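Local coordinates for CELL division control protein 6 (Pyrobaculum aerophilum, PDB 1FNN) that binds ADP with magnesium through an AAA+ ATPase domain and is probably involved in regulating the initiation of DNA replication, at residues R85-I91 with I141-F145. Numbering follows the deposited sequence.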
loop_
_atom_site.group_PDB
_atom_site.type_symbol
_atom_site.label_atom_id
_atom_site.label_comp_id
_atom_site.label_asym_id
_atom_site.label_seq_id
_atom_site.Cartn_x
_atom_site.Cartn_y
_atom_site.Cartn_z
ATOM N N ARG A 85 21.840 -0.410 5.466
ATOM C CA ARG A 85 22.072 0.399 4.270
ATOM C C ARG A 85 23.474 0.404 3.712
ATOM O O ARG A 85 23.635 0.460 2.482
ATOM C CB ARG A 85 21.679 1.861 4.557
ATOM C CG ARG A 85 20.185 1.990 4.797
ATOM C CD ARG A 85 19.745 3.432 5.017
ATOM N NE ARG A 85 18.346 3.473 5.415
ATOM C CZ ARG A 85 17.593 4.559 5.520
ATOM N NH1 ARG A 85 18.097 5.756 5.252
ATOM N NH2 ARG A 85 16.326 4.447 5.897
ATOM N N ASN A 86 24.465 0.315 4.590
ATOM C CA ASN A 86 25.843 0.331 4.087
ATOM C C ASN A 86 26.339 -1.106 4.059
ATOM O O ASN A 86 25.635 -1.969 4.574
ATOM C CB ASN A 86 26.726 1.217 4.971
ATOM C CG ASN A 86 26.601 0.782 6.426
ATOM O OD1 ASN A 86 27.045 -0.316 6.766
ATOM N ND2 ASN A 86 26.006 1.643 7.233
ATOM N N PHE A 87 27.451 -1.331 3.381
ATOM C CA PHE A 87 28.069 -2.607 3.192
ATOM C C PHE A 87 28.244 -3.384 4.500
ATOM O O PHE A 87 27.979 -4.584 4.544
ATOM C CB PHE A 87 29.467 -2.487 2.518
ATOM C CG PHE A 87 29.958 -3.885 2.202
ATOM C CD1 PHE A 87 29.448 -4.557 1.097
ATOM C CD2 PHE A 87 30.897 -4.525 2.987
ATOM C CE1 PHE A 87 29.869 -5.828 0.789
ATOM C CE2 PHE A 87 31.317 -5.805 2.675
ATOM C CZ PHE A 87 30.810 -6.459 1.582
ATOM N N THR A 88 28.790 -2.729 5.520
ATOM C CA THR A 88 29.052 -3.361 6.798
ATOM C C THR A 88 27.773 -3.841 7.466
ATOM O O THR A 88 27.767 -4.925 8.051
ATOM C CB THR A 88 29.809 -2.391 7.741
ATOM O OG1 THR A 88 31.076 -2.116 7.121
ATOM C CG2 THR A 88 30.057 -3.006 9.104
ATOM N N ALA A 89 26.731 -3.017 7.475
ATOM C CA ALA A 89 25.457 -3.418 8.057
ATOM C C ALA A 89 24.867 -4.605 7.292
ATOM O O ALA A 89 24.315 -5.503 7.917
ATOM C CB ALA A 89 24.477 -2.248 8.067
ATOM N N ILE A 90 24.862 -4.571 5.973
ATOM C CA ILE A 90 24.266 -5.640 5.161
ATOM C C ILE A 90 25.031 -6.951 5.244
ATOM O O ILE A 90 24.468 -8.021 5.502
ATOM C CB ILE A 90 24.184 -5.202 3.686
ATOM C CG1 ILE A 90 23.199 -4.042 3.544
ATOM C CG2 ILE A 90 23.739 -6.377 2.807
ATOM C CD1 ILE A 90 23.427 -3.210 2.288
ATOM N N ILE A 91 26.361 -6.886 5.064
ATOM C CA ILE A 91 27.165 -8.110 5.183
ATOM C C ILE A 91 27.048 -8.709 6.567
ATOM O O ILE A 91 27.059 -9.947 6.745
ATOM C CB ILE A 91 28.633 -7.847 4.772
ATOM C CG1 ILE A 91 29.314 -9.159 4.374
ATOM C CG2 ILE A 91 29.417 -7.175 5.874
ATOM C CD1 ILE A 91 28.868 -9.670 3.017
ATOM N N ILE A 141 26.930 -0.351 -3.601
ATOM C CA ILE A 141 26.576 -1.510 -2.792
ATOM C C ILE A 141 25.687 -2.449 -3.590
ATOM O O ILE A 141 25.924 -3.659 -3.643
ATOM C CB ILE A 141 25.833 -1.063 -1.514
ATOM C CG1 ILE A 141 26.814 -0.248 -0.669
ATOM C CG2 ILE A 141 25.277 -2.253 -0.750
ATOM C CD1 ILE A 141 26.232 0.239 0.641
ATOM N N LEU A 142 24.640 -1.859 -4.180
ATOM C CA LEU A 142 23.739 -2.654 -5.016
ATOM C C LEU A 142 24.516 -3.389 -6.100
ATOM O O LEU A 142 24.293 -4.585 -6.305
ATOM C CB LEU A 142 22.649 -1.774 -5.615
ATOM C CG LEU A 142 21.184 -2.160 -5.509
ATOM C CD1 LEU A 142 20.360 -1.490 -6.601
ATOM C CD2 LEU A 142 20.935 -3.659 -5.558
ATOM N N SER A 143 25.417 -2.693 -6.821
ATOM C CA SER A 143 26.238 -3.371 -7.822
ATOM C C SER A 143 27.097 -4.484 -7.255
ATOM O O SER A 143 27.270 -5.543 -7.876
ATOM C CB SER A 143 27.143 -2.354 -8.558
ATOM O OG SER A 143 26.231 -1.373 -9.068
ATOM N N THR A 144 27.788 -4.225 -6.144
ATOM C CA THR A 144 28.543 -5.321 -5.518
ATOM C C THR A 144 27.671 -6.568 -5.412
ATOM O O THR A 144 28.101 -7.619 -5.890
ATOM C CB THR A 144 29.053 -4.909 -4.136
ATOM O OG1 THR A 144 29.977 -3.833 -4.351
ATOM C CG2 THR A 144 29.754 -6.068 -3.436
ATOM N N PHE A 145 26.476 -6.483 -4.819
ATOM C CA PHE A 145 25.685 -7.715 -4.648
ATOM C C PHE A 145 25.144 -8.257 -5.937
ATOM O O PHE A 145 25.197 -9.474 -6.186
ATOM C CB PHE A 145 24.569 -7.484 -3.603
ATOM C CG PHE A 145 25.222 -7.369 -2.241
ATOM C CD1 PHE A 145 25.382 -6.164 -1.618
ATOM C CD2 PHE A 145 25.675 -8.519 -1.606
ATOM C CE1 PHE A 145 25.978 -6.065 -0.382
ATOM C CE2 PHE A 145 26.273 -8.428 -0.366
ATOM C CZ PHE A 145 26.426 -7.205 0.246
#
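Asn86 OD1 accepts from Ala89 N at 2.8 Å, with an N-H...O angle of 166°, which identifies Asn86 as the N-cap of helix 87-97. This capped turn meets Ile141: CD1 of Ile141 reaches the cap backbone, 3.2 Å from Arg85 O and 3.4 Å from Phe87 N. The extended second torsion of Ile141 carries that methyl toward the start of helix 87-97, while its CG2 branch meets Ile90 CD1 at 3.7 Å. Within the P-loop AAA+ domain, helix 87-97 follows strand 75-80 and helix 139-148 packs on strand 127-132 of the parallel sheet; the two segments are inclined at 40° with axes 11.5 Å apart, a wide spacing filled by large apolar side chains. Phe145, which also touches Leu129 and Leu131, has its CZ 3.8 Å from Ile90 CG2. Phe87, its CG anti to the backbone N, brings CE1 within 3.7 Å of Phe145 CZ. The ring planes differ by 20° but are slid apart, centroids 5.8 Å from each other, giving little overlap. The Phe87 ring also lies by Thr144 CG2 and touches Phe112 and Leu113 of helix 109-122. Replacing Phe87 with an alanine would probably open a gap between these groups and Phe145. In helix 87-97, Ile91 CD1 approaches the Phe145 ring at its edge.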